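Side-chain contacts in berberine bridge enzyme-like 28 (Arabidopsis thaliana, PDB 5D79), which is an FAD-dependent oxidoreductase of the berberine bridge enzyme-like family that takes part in the plant's adaptation to salt stress: residues P68-S73 with L116-Y121; F58-S63 with D129-R134; E435-N440 with D445-W450. All coordinates share one frame; numbering follows the deposited sequence.

In the fold
Following the chain from the N terminus, past helix 29-36, the first segment reached is helix 58-63; contact 2 joins it to residues 129-134, just past strand 125-129, closing a loop of 65 residues. Contact 1 falls wholly within this loop: residues 68-73, soon after the helix, meet 116-121, which lead into strand 125-129. The two touch where Tyr-118 packs on Leu-61, and together they bind helix 58-63 and the turn after it to the FAD-binding part. Contact 3 comes much later and is short-range, spanning the entry to helix 441-458. It abuts contact 1 through Arg-69 and Asp-438, whereas contacts 2 and 3 do not touch.

Contact 1. Residues P68-S73 with L116-Y121; sequences PRFSVS and LSYIAY. With FAD (flavin-adenine dinucleotide), chain E.
Phe-70 meets three side chains of the 116-121 loop: Tyr-118, Ile-119 and Tyr-121. Its CB does much of the work, 3.4 Å from Tyr-118 OH and 3.6 Å from Ile-119 CD1. The phenyl group is swung beside the backbone N, with CG anti to the carbonyl carbon (chi1 -66°), so that the ring continues past the methyl group and CE1 arrives 4.0 Å from Tyr-121 OH. All three partners approach the ring obliquely, and their side chains cross that of Phe-70 at about a right angle. No hydrogen bond links the two segments; the fit is one of shape, suiting a flat phenyl ring and a beta-branched isoleucine, whose two branches serve two neighbours.

Tyr-118 takes the sterically tight rotamer with CG between the backbone N and the carbonyl carbon (chi1 54°). Its ring reaches across to Phe-70 and presents an edge, CE2 lying 3.5 Å from Phe-70 O in the ring plane. Ile-119 sends its longer branch out to CD1, while its other branch, CG2, sits 3.6 Å above one face of the Tyr-121 ring, offset toward the rim. Phe-70 is backed on one face by Arg-69 CG, and its CZ lies 3.8 Å above the guanidinium plane of Arg-69. Ser-117 lines the FAD pocket: its small hydroxyl donates to FAD O1A, a phosphate oxygen, over 2.5 Å. The loop belongs to the PCMH-type FAD-binding domain, and neighbouring residues in it serve Phe-70 and the pyrophosphate.

Around this buried patch, Tyr-118 also touches Leu-61 of helix 58-63 and Arg-107 of strand 103-107, while Pro-68 and Arg-69 lean on Ser-364 of strand 363-372.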
loop_
_atom_site.group_PDB
_atom_site.type_symbol
_atom_site.label_atom_id
_atom_site.label_comp_id
_atom_site.label_asym_id
_atom_site.label_seq_id
_atom_site.Cartn_x
_atom_site.Cartn_y
_atom_site.Cartn_z
ATOM N N PRO A 68 -1.126 -5.834 -14.291
ATOM C CA PRO A 68 -0.846 -6.487 -15.582
ATOM C C PRO A 68 -0.613 -5.538 -16.767
ATOM O O PRO A 68 0.128 -5.892 -17.702
ATOM C CB PRO A 68 -2.099 -7.336 -15.813
ATOM C CG PRO A 68 -2.554 -7.672 -14.441
ATOM C CD PRO A 68 -2.286 -6.443 -13.618
ATOM N N ARG A 69 -1.217 -4.353 -16.717
ATOM C CA ARG A 69 -1.067 -3.368 -17.781
ATOM C C ARG A 69 0.399 -2.981 -17.958
ATOM O O ARG A 69 0.798 -2.460 -19.004
ATOM C CB ARG A 69 -1.922 -2.128 -17.492
ATOM C CG ARG A 69 -1.526 -1.387 -16.240
ATOM C CD ARG A 69 -2.484 -0.230 -15.932
ATOM N NE ARG A 69 -2.218 0.989 -16.701
ATOM C CZ ARG A 69 -2.185 2.216 -16.179
ATOM N NH1 ARG A 69 -1.941 3.261 -16.959
ATOM N NH2 ARG A 69 -2.396 2.404 -14.880
ATOM N N PHE A 70 1.201 -3.245 -16.932
ATOM C CA PHE A 70 2.624 -2.952 -16.985
ATOM C C PHE A 70 3.435 -4.205 -17.256
ATOM O O PHE A 70 4.638 -4.249 -16.999
ATOM C CB PHE A 70 3.082 -2.300 -15.687
ATOM C CG PHE A 70 2.493 -0.945 -15.466
ATOM C CD1 PHE A 70 2.787 0.097 -16.334
ATOM C CD2 PHE A 70 1.653 -0.710 -14.398
ATOM C CE1 PHE A 70 2.249 1.357 -16.139
ATOM C CE2 PHE A 70 1.111 0.545 -14.183
ATOM C CZ PHE A 70 1.407 1.583 -15.054
ATOM N N SER A 71 2.769 -5.222 -17.782
ATOM C CA SER A 71 3.462 -6.427 -18.203
ATOM C C SER A 71 3.468 -6.532 -19.720
ATOM O O SER A 71 3.757 -7.588 -20.266
ATOM C CB SER A 71 2.808 -7.662 -17.602
ATOM O OG SER A 71 1.503 -7.800 -18.109
ATOM N N VAL A 72 3.138 -5.441 -20.402
ATOM C CA VAL A 72 3.061 -5.464 -21.859
ATOM C C VAL A 72 4.450 -5.264 -22.482
ATOM O O VAL A 72 5.349 -4.710 -21.842
ATOM C CB VAL A 72 2.068 -4.402 -22.391
ATOM C CG1 VAL A 72 0.638 -4.824 -22.084
ATOM C CG2 VAL A 72 2.358 -3.038 -21.804
ATOM N N SER A 73 4.627 -5.731 -23.719
ATOM C CA SER A 73 5.945 -5.747 -24.352
ATOM C C SER A 73 6.476 -4.340 -24.638
ATOM O O SER A 73 7.684 -4.135 -24.765
ATOM C CB SER A 73 5.908 -6.577 -25.648
ATOM O OG SER A 73 5.016 -6.031 -26.603
ATOM N N LEU A 116 6.710 0.684 -10.545
ATOM C CA LEU A 116 8.055 1.263 -10.448
ATOM C C LEU A 116 9.071 0.378 -9.746
ATOM O O LEU A 116 10.231 0.771 -9.602
ATOM C CB LEU A 116 8.009 2.609 -9.728
ATOM C CG LEU A 116 7.295 3.741 -10.449
ATOM C CD1 LEU A 116 7.598 5.051 -9.759
ATOM C CD2 LEU A 116 7.694 3.779 -11.918
ATOM N N SER A 117 8.637 -0.803 -9.306
ATOM C CA SER A 117 9.529 -1.791 -8.693
ATOM C C SER A 117 10.159 -2.728 -9.734
ATOM O O SER A 117 11.158 -3.406 -9.467
ATOM C CB SER A 117 8.768 -2.608 -7.648
ATOM O OG SER A 117 7.577 -3.143 -8.195
ATOM N N TYR A 118 9.562 -2.761 -10.919
ATOM C CA TYR A 118 10.081 -3.582 -12.007
ATOM C C TYR A 118 10.113 -2.795 -13.311
ATOM O O TYR A 118 10.377 -3.356 -14.363
ATOM C CB TYR A 118 9.250 -4.861 -12.173
ATOM C CG TYR A 118 7.774 -4.606 -12.336
ATOM C CD1 TYR A 118 6.954 -4.459 -11.227
ATOM C CD2 TYR A 118 7.199 -4.502 -13.597
ATOM C CE1 TYR A 118 5.601 -4.215 -11.364
ATOM C CE2 TYR A 118 5.844 -4.251 -13.750
ATOM C CZ TYR A 118 5.049 -4.113 -12.626
ATOM O OH TYR A 118 3.699 -3.868 -12.756
ATOM N N ILE A 119 9.848 -1.494 -13.236
ATOM C CA ILE A 119 10.017 -0.600 -14.381
ATOM C C ILE A 119 10.828 0.635 -14.024
ATOM O O ILE A 119 10.523 1.321 -13.054
ATOM C CB ILE A 119 8.678 -0.086 -14.944
ATOM C CG1 ILE A 119 7.684 -1.222 -15.169
ATOM C CG2 ILE A 119 8.914 0.720 -16.231
ATOM C CD1 ILE A 119 6.324 -0.725 -15.602
ATOM N N ALA A 120 11.852 0.911 -14.823
ATOM C CA ALA A 120 12.528 2.201 -14.803
ATOM C C ALA A 120 12.390 2.817 -16.185
ATOM O O ALA A 120 12.489 2.112 -17.195
ATOM C CB ALA A 120 13.998 2.052 -14.416
ATOM N N TYR A 121 12.153 4.121 -16.245
ATOM C CA TYR A 121 11.965 4.769 -17.538
ATOM C C TYR A 121 13.207 5.532 -18.007
ATOM O O TYR A 121 13.905 6.144 -17.208
ATOM C CB TYR A 121 10.753 5.700 -17.482
ATOM C CG TYR A 121 9.437 4.961 -17.346
ATOM C CD1 TYR A 121 8.873 4.310 -18.431
ATOM C CD2 TYR A 121 8.761 4.913 -16.132
ATOM C CE1 TYR A 121 7.677 3.633 -18.318
ATOM C CE2 TYR A 121 7.560 4.239 -16.007
ATOM C CZ TYR A 121 7.020 3.601 -17.107
ATOM O OH TYR A 121 5.825 2.920 -17.006
HETATM P PA FAD E . 6.362 -3.499 -4.798
HETATM O O1A FAD E . 6.020 -3.108 -6.214
HETATM O O2A FAD E . 7.217 -4.743 -4.722
HETATM O O5B FAD E . 7.053 -2.249 -4.045
HETATM C C5B FAD E . 6.507 -0.940 -4.135
HETATM C C4B FAD E . 7.547 0.155 -3.862
HETATM O O4B FAD E . 8.270 -0.168 -2.688
HETATM C C3B FAD E . 8.549 0.266 -5.002
HETATM O O3B FAD E . 8.940 1.606 -5.210
HETATM C C2B FAD E . 9.714 -0.576 -4.513
HETATM O O2B FAD E . 10.952 -0.160 -5.059
HETATM C C1B FAD E . 9.629 -0.427 -2.996
HETATM N N9A FAD E . 10.121 -1.597 -2.236
HETATM C C8A FAD E . 9.598 -2.869 -2.171
HETATM N N7A FAD E . 10.369 -3.608 -1.332
HETATM C C5A FAD E . 11.374 -2.831 -0.861
HETATM C C6A FAD E . 12.438 -3.062 0.011
HETATM N N6A FAD E . 12.484 -4.163 0.753
HETATM N N1A FAD E . 13.317 -2.037 0.304
HETATM C C2A FAD E . 13.139 -0.792 -0.257
HETATM N N3A FAD E . 12.086 -0.571 -1.123
HETATM C C4A FAD E . 11.220 -1.567 -1.420
HETATM N N1 FAD E . -2.168 -0.232 0.507
HETATM C C2 FAD E . -2.798 0.099 1.695
HETATM O O2 FAD E . -2.154 0.586 2.632
HETATM N N3 FAD E . -4.159 -0.141 1.833
HETATM C C4 FAD E . -4.900 -0.700 0.804
HETATM O O4 FAD E . -6.077 -1.003 1.003
HETATM C C4X FAD E . -4.256 -1.051 -0.384
HETATM N N5 FAD E . -4.929 -1.734 -1.385
HETATM C C5X FAD E . -4.206 -2.338 -2.404
HETATM C C6 FAD E . -4.808 -3.235 -3.284
HETATM C C7 FAD E . -4.069 -3.829 -4.310
HETATM C C7M FAD E . -4.730 -4.783 -5.258
HETATM C C8 FAD E . -2.703 -3.563 -4.432
HETATM C C8M FAD E . -1.891 -4.168 -5.539
HETATM C C9 FAD E . -2.103 -2.666 -3.555
HETATM C C9A FAD E . -2.858 -2.014 -2.575
HETATM N N10 FAD E . -2.273 -1.093 -1.721
HETATM C C10 FAD E . -2.878 -0.838 -0.506
HETATM C "C1'" FAD E . -0.968 -0.449 -2.076
HETATM C "C2'" FAD E . 0.243 -1.208 -1.569
HETATM O "O2'" FAD E . 0.264 -1.157 -0.159
HETATM C "C3'" FAD E . 1.481 -0.553 -2.169
HETATM O "O3'" FAD E . 1.455 -0.749 -3.566
HETATM C "C4'" FAD E . 2.760 -1.166 -1.653
HETATM O "O4'" FAD E . 3.814 -0.249 -1.788
HETATM C "C5'" FAD E . 3.117 -2.365 -2.503
HETATM O "O5'" FAD E . 4.092 -3.124 -1.826
HETATM P P FAD E . 4.693 -4.400 -2.587
HETATM O O1P FAD E . 5.907 -4.908 -1.856
HETATM O O2P FAD E . 3.652 -5.482 -2.732
HETATM O O3P FAD E . 4.964 -3.734 -4.032
#

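Contact 2. Residues F58-S63 with D129-R134; sequences FSILDS and DLRNLR
Ser-63 OG is gripped by both terminal nitrogens of Arg-131, NH1 at 3.1 Å and NH2 at 3.0 Å. The hydroxyl oxygen lies almost in the guanidinium plane, 7° out of it, so the arginine meets it end-on, using two N-H groups on a single atom. A serine is small enough to sit at that edge. Ile-60 supplies the rest: its CG2 lies over one face of the guanidinium, its CD1 approaches NH1, and its carbonyl O accepts a weak bond from NH2.

Arg-131 reaches the helix by a chain bent at chi3 (41°), and Asp-129 holds it from its own segment. NH2 forms a salt bridge with Asp-129 OD2 at 2.8 Å, while NE donates to Asp-129 OD1 at 2.9 Å from above the carboxylate plane. That same OD1 also accepts from the backbone N of Arg-131. Arg-107 is a second charged partner of Asp-129 OD2, which probably helps to stabilise the carboxylate as an anion.

Asp-129 OD1 and the Arg-131 N-H make an Asx turn, overlapping a type I beta turn from Leu-130 to Leu-133, where the chain leaves strand 125-129, in the sheet of the PCMH-type FAD-binding domain, beside Leu-130, which touches the cofactor.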
loop_
_atom_site.group_PDB
_atom_site.type_symbol
_atom_site.label_atom_id
_atom_site.label_comp_id
_atom_site.label_asym_id
_atom_site.label_seq_id
_atom_site.Cartn_x
_atom_site.Cartn_y
_atom_site.Cartn_z
ATOM N N PHE A 58 11.525 -14.137 -18.387
ATOM C CA PHE A 58 10.265 -13.415 -18.542
ATOM C C PHE A 58 9.232 -13.915 -17.542
ATOM O O PHE A 58 8.321 -13.182 -17.166
ATOM C CB PHE A 58 9.751 -13.543 -19.972
ATOM C CG PHE A 58 10.657 -12.907 -20.977
ATOM C CD1 PHE A 58 11.752 -13.599 -21.478
ATOM C CD2 PHE A 58 10.440 -11.601 -21.397
ATOM C CE1 PHE A 58 12.601 -13.007 -22.391
ATOM C CE2 PHE A 58 11.283 -11.004 -22.315
ATOM C CZ PHE A 58 12.365 -11.706 -22.813
ATOM N N SER A 59 9.413 -15.158 -17.102
ATOM C CA SER A 59 8.562 -15.788 -16.098
ATOM C C SER A 59 8.812 -15.220 -14.709
ATOM O O SER A 59 7.872 -14.956 -13.956
ATOM C CB SER A 59 8.810 -17.289 -16.067
ATOM O OG SER A 59 10.093 -17.548 -15.519
ATOM N N ILE A 60 10.089 -15.068 -14.366
ATOM C CA ILE A 60 10.481 -14.466 -13.093
ATOM C C ILE A 60 10.004 -13.013 -13.027
ATOM O O ILE A 60 9.514 -12.556 -11.992
ATOM C CB ILE A 60 12.014 -14.528 -12.880
ATOM C CG1 ILE A 60 12.458 -15.968 -12.609
ATOM C CG2 ILE A 60 12.436 -13.646 -11.722
ATOM C CD1 ILE A 60 12.147 -16.436 -11.198
ATOM N N LEU A 61 10.127 -12.300 -14.143
ATOM C CA LEU A 61 9.690 -10.909 -14.221
ATOM C C LEU A 61 8.172 -10.783 -14.187
ATOM O O LEU A 61 7.631 -9.899 -13.520
ATOM C CB LEU A 61 10.221 -10.245 -15.493
ATOM C CG LEU A 61 9.798 -8.788 -15.700
ATOM C CD1 LEU A 61 10.346 -7.905 -14.583
ATOM C CD2 LEU A 61 10.236 -8.281 -17.075
ATOM N N ASP A 62 7.493 -11.662 -14.923
ATOM C CA ASP A 62 6.046 -11.577 -15.069
ATOM C C ASP A 62 5.335 -11.996 -13.792
ATOM O O ASP A 62 4.226 -11.534 -13.518
ATOM C CB ASP A 62 5.567 -12.455 -16.231
ATOM C CG ASP A 62 4.809 -11.675 -17.290
ATOM O OD1 ASP A 62 3.682 -11.209 -17.002
ATOM O OD2 ASP A 62 5.332 -11.554 -18.421
ATOM N N SER A 63 5.980 -12.860 -13.012
ATOM C CA SER A 63 5.309 -13.565 -11.911
ATOM C C SER A 63 4.686 -12.666 -10.834
ATOM O O SER A 63 3.559 -12.912 -10.396
ATOM C CB SER A 63 6.282 -14.547 -11.245
ATOM O OG SER A 63 7.629 -14.189 -11.484
ATOM N N ASP A 129 14.660 -8.765 -6.999
ATOM C CA ASP A 129 13.409 -9.413 -6.602
ATOM C C ASP A 129 13.636 -10.168 -5.291
ATOM O O ASP A 129 14.497 -11.051 -5.218
ATOM C CB ASP A 129 12.926 -10.355 -7.716
ATOM C CG ASP A 129 11.492 -10.880 -7.503
ATOM O OD1 ASP A 129 11.166 -11.371 -6.402
ATOM O OD2 ASP A 129 10.694 -10.825 -8.469
ATOM N N LEU A 130 12.858 -9.823 -4.266
ATOM C CA LEU A 130 13.081 -10.327 -2.907
ATOM C C LEU A 130 12.285 -11.576 -2.577
ATOM O O LEU A 130 12.189 -11.962 -1.415
ATOM C CB LEU A 130 12.747 -9.246 -1.883
ATOM C CG LEU A 130 13.609 -7.992 -1.996
ATOM C CD1 LEU A 130 13.071 -6.898 -1.112
ATOM C CD2 LEU A 130 15.039 -8.323 -1.626
ATOM N N ARG A 131 11.741 -12.216 -3.605
ATOM C CA ARG A 131 10.862 -13.363 -3.439
ATOM C C ARG A 131 11.434 -14.503 -2.588
ATOM O O ARG A 131 10.682 -15.257 -1.990
ATOM C CB ARG A 131 10.482 -13.911 -4.810
ATOM C CG ARG A 131 11.622 -14.571 -5.575
ATOM C CD ARG A 131 11.121 -14.979 -6.930
ATOM N NE ARG A 131 10.274 -13.921 -7.461
ATOM C CZ ARG A 131 9.633 -13.977 -8.620
ATOM N NH1 ARG A 131 9.736 -15.055 -9.387
ATOM N NH2 ARG A 131 8.887 -12.951 -9.009
ATOM N N ASN A 132 12.758 -14.628 -2.535
ATOM C CA ASN A 132 13.397 -15.727 -1.808
ATOM C C ASN A 132 13.639 -15.423 -0.335
ATOM O O ASN A 132 13.873 -16.334 0.460
ATOM C CB ASN A 132 14.727 -16.101 -2.469
ATOM C CG ASN A 132 14.540 -16.801 -3.796
ATOM O OD1 ASN A 132 13.488 -17.398 -4.053
ATOM N ND2 ASN A 132 15.563 -16.741 -4.647
ATOM N N LEU A 133 13.598 -14.140 0.018
ATOM C CA LEU A 133 13.799 -13.716 1.401
ATOM C C LEU A 133 12.471 -13.311 2.033
ATOM O O LEU A 133 12.135 -12.129 2.105
ATOM C CB LEU A 133 14.804 -12.560 1.475
ATOM C CG LEU A 133 16.221 -12.854 0.979
ATOM C CD1 LEU A 133 17.112 -11.621 1.063
ATOM C CD2 LEU A 133 16.814 -14.010 1.767
ATOM N N ARG A 134 11.723 -14.306 2.494
ATOM C CA ARG A 134 10.392 -14.075 3.036
ATOM C C ARG A 134 10.179 -14.817 4.348
ATOM O O ARG A 134 9.045 -15.150 4.710
ATOM C CB ARG A 134 9.325 -14.489 2.020
ATOM C CG ARG A 134 9.410 -15.920 1.553
ATOM C CD ARG A 134 8.313 -16.201 0.552
ATOM N NE ARG A 134 8.773 -17.058 -0.532
ATOM C CZ ARG A 134 7.973 -17.641 -1.419
ATOM N NH1 ARG A 134 8.488 -18.400 -2.377
ATOM N NH2 ARG A 134 6.658 -17.472 -1.341
#

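Contact 3. Residues E435-N440 with D445-W450; sequences EEEDKN and DKYLKW
Tyr-447 OH donates a hydrogen bond to Glu-437 OE1, and at 2.6 Å this single bond carries the contact. The carboxylate oxygen receives it on its syn lone pair, the side facing OE2. It lies at the edge of the phenol, near the ring plane, with Tyr-447 CE2 only 3.1 Å from OE1. Carboxylate and ring are nearly coplanar, 18° apart, although the two side chains as a whole cross at about a right angle. Glutamate suits the place because it has the length to reach the hydroxyl and a carboxylate oxygen to accept its hydrogen bond; tyrosine offers a rigid arm with its one donor at the far end.

The torsions bring the two groups together. Glu-437 has CG beside its backbone N (chi1 -61°) and is extended from there on, chi2 174°, which carries the carboxylate out from its 3-10 turn. Tyr-447 likewise has CG anti to the carbonyl carbon, aiming the ring away from its helix toward that turn.

The bond bridges the junction between strand 425-434 and helix 441-458: residues 435-439 form a 3-10 segment at the end of the strand, and the helix starts directly after Asn-440. Lys-446 lies alongside, its CG 4.2 Å above the centre of one face of the Tyr-447 ring. Its NZ remains 5.3 Å from Glu-437 OE1, close enough for a mild electrostatic attraction at most.

Further out, Tyr-447 stacks with Trp-433 of strand 425-434. The indole NE1 of Trp-433 is hydrogen-bonded to Asp-438 OD1, while Asp-438 OD2 accepts from Ser-364 OG on the neighbouring strand 363-372.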
loop_
_atom_site.group_PDB
_atom_site.type_symbol
_atom_site.label_atom_id
_atom_site.label_comp_id
_atom_site.label_asym_id
_atom_site.label_seq_id
_atom_site.Cartn_x
_atom_site.Cartn_y
_atom_site.Cartn_z
ATOM N N GLU A 435 -7.248 -7.862 -17.977
ATOM C CA GLU A 435 -5.931 -7.676 -18.580
ATOM C C GLU A 435 -5.919 -7.918 -20.091
ATOM O O GLU A 435 -5.066 -7.386 -20.803
ATOM C CB GLU A 435 -4.916 -8.595 -17.900
ATOM C CG GLU A 435 -5.322 -10.053 -17.880
ATOM C CD GLU A 435 -4.329 -10.915 -17.136
ATOM O OE1 GLU A 435 -3.155 -10.512 -17.019
ATOM O OE2 GLU A 435 -4.728 -11.994 -16.658
ATOM N N GLU A 436 -6.862 -8.730 -20.561
ATOM C CA GLU A 436 -7.061 -8.993 -21.985
ATOM C C GLU A 436 -7.130 -7.715 -22.806
ATOM O O GLU A 436 -6.564 -7.625 -23.888
ATOM C CB GLU A 436 -8.347 -9.797 -22.193
ATOM C CG GLU A 436 -8.255 -11.256 -21.775
ATOM C CD GLU A 436 -8.274 -11.485 -20.259
ATOM O OE1 GLU A 436 -8.429 -10.517 -19.475
ATOM O OE2 GLU A 436 -8.130 -12.659 -19.854
ATOM N N GLU A 437 -7.836 -6.728 -22.267
ATOM C CA GLU A 437 -8.094 -5.464 -22.948
ATOM C C GLU A 437 -6.834 -4.634 -23.191
ATOM O O GLU A 437 -6.817 -3.785 -24.089
ATOM C CB GLU A 437 -9.107 -4.639 -22.143
ATOM C CG GLU A 437 -10.460 -5.318 -21.985
ATOM C CD GLU A 437 -11.406 -4.555 -21.071
ATOM O OE1 GLU A 437 -11.130 -3.371 -20.772
ATOM O OE2 GLU A 437 -12.424 -5.149 -20.647
ATOM N N ASP A 438 -5.789 -4.882 -22.401
ATOM C CA ASP A 438 -4.544 -4.119 -22.498
ATOM C C ASP A 438 -3.868 -4.198 -23.883
ATOM O O ASP A 438 -2.982 -3.407 -24.185
ATOM C CB ASP A 438 -3.562 -4.583 -21.423
ATOM C CG ASP A 438 -3.975 -4.165 -20.021
ATOM O OD1 ASP A 438 -4.434 -3.019 -19.816
ATOM O OD2 ASP A 438 -3.825 -4.991 -19.105
ATOM N N LYS A 439 -4.288 -5.149 -24.712
ATOM C CA LYS A 439 -3.772 -5.309 -26.075
ATOM C C LYS A 439 -3.945 -4.047 -26.942
ATOM O O LYS A 439 -3.214 -3.862 -27.913
ATOM C CB LYS A 439 -4.468 -6.499 -26.744
ATOM C CG LYS A 439 -5.984 -6.350 -26.725
ATOM C CD LYS A 439 -6.738 -7.610 -27.080
ATOM C CE LYS A 439 -8.166 -7.553 -26.528
ATOM N NZ LYS A 439 -8.689 -6.152 -26.415
ATOM N N ASN A 440 -4.911 -3.196 -26.590
ATOM C CA ASN A 440 -5.205 -1.958 -27.322
ATOM C C ASN A 440 -5.261 -0.773 -26.357
ATOM O O ASN A 440 -6.325 -0.463 -25.810
ATOM C CB ASN A 440 -6.534 -2.078 -28.092
ATOM C CG ASN A 440 -6.710 -0.990 -29.161
ATOM O OD1 ASN A 440 -5.944 -0.034 -29.222
ATOM N ND2 ASN A 440 -7.730 -1.140 -30.003
ATOM N N ASP A 445 -7.905 3.488 -22.395
ATOM C CA ASP A 445 -7.853 4.916 -22.103
ATOM C C ASP A 445 -9.081 5.389 -21.331
ATOM O O ASP A 445 -8.982 6.259 -20.463
ATOM C CB ASP A 445 -7.740 5.725 -23.398
ATOM C CG ASP A 445 -6.308 6.023 -23.792
ATOM O OD1 ASP A 445 -5.376 5.530 -23.118
ATOM O OD2 ASP A 445 -6.126 6.752 -24.797
ATOM N N LYS A 446 -10.238 4.822 -21.655
ATOM C CA LYS A 446 -11.496 5.266 -21.069
ATOM C C LYS A 446 -11.525 5.089 -19.544
ATOM O O LYS A 446 -12.245 5.804 -18.840
ATOM C CB LYS A 446 -12.666 4.520 -21.720
ATOM C CG LYS A 446 -12.739 3.029 -21.405
ATOM C CD LYS A 446 -13.721 2.309 -22.334
ATOM C CE LYS A 446 -13.701 0.792 -22.128
ATOM N NZ LYS A 446 -14.288 0.035 -23.283
ATOM N N TYR A 447 -10.730 4.144 -19.045
ATOM C CA TYR A 447 -10.626 3.882 -17.615
ATOM C C TYR A 447 -9.777 4.944 -16.912
ATOM O O TYR A 447 -10.126 5.442 -15.836
ATOM C CB TYR A 447 -10.022 2.497 -17.372
ATOM C CG TYR A 447 -10.791 1.327 -17.966
ATOM C CD1 TYR A 447 -12.050 0.985 -17.490
ATOM C CD2 TYR A 447 -10.239 0.541 -18.984
ATOM C CE1 TYR A 447 -12.752 -0.097 -18.018
ATOM C CE2 TYR A 447 -10.931 -0.539 -19.513
ATOM C CZ TYR A 447 -12.186 -0.851 -19.024
ATOM O OH TYR A 447 -12.890 -1.914 -19.529
ATOM N N LEU A 448 -8.646 5.269 -17.522
ATOM C CA LEU A 448 -7.801 6.362 -17.051
ATOM C C LEU A 448 -8.610 7.652 -16.989
ATOM O O LEU A 448 -8.651 8.325 -15.950
ATOM C CB LEU A 448 -6.587 6.541 -17.971
ATOM C CG LEU A 448 -5.295 5.811 -17.601
ATOM C CD1 LEU A 448 -5.564 4.437 -17.041
ATOM C CD2 LEU A 448 -4.395 5.711 -18.804
ATOM N N LYS A 449 -9.257 7.979 -18.108
ATOM C CA LYS A 449 -10.083 9.175 -18.206
ATOM C C LYS A 449 -11.152 9.204 -17.134
ATOM O O LYS A 449 -11.403 10.255 -16.554
ATOM C CB LYS A 449 -10.735 9.281 -19.584
ATOM C CG LYS A 449 -9.752 9.635 -20.703
ATOM C CD LYS A 449 -10.432 9.779 -22.064
ATOM C CE LYS A 449 -9.400 9.954 -23.157
ATOM N NZ LYS A 449 -8.366 8.878 -23.108
ATOM N N TRP A 450 -11.770 8.051 -16.876
ATOM C CA TRP A 450 -12.806 7.935 -15.853
ATOM C C TRP A 450 -12.255 8.313 -14.480
ATOM O O TRP A 450 -12.848 9.124 -13.758
ATOM C CB TRP A 450 -13.398 6.511 -15.808
ATOM C CG TRP A 450 -14.554 6.437 -14.845
ATOM C CD1 TRP A 450 -15.866 6.705 -15.121
ATOM C CD2 TRP A 450 -14.495 6.138 -13.434
ATOM N NE1 TRP A 450 -16.627 6.572 -13.980
ATOM C CE2 TRP A 450 -15.809 6.228 -12.931
ATOM C CE3 TRP A 450 -13.460 5.798 -12.552
ATOM C CZ2 TRP A 450 -16.116 5.985 -11.581
ATOM C CZ3 TRP A 450 -13.771 5.560 -11.213
ATOM C CH2 TRP A 450 -15.087 5.654 -10.745
#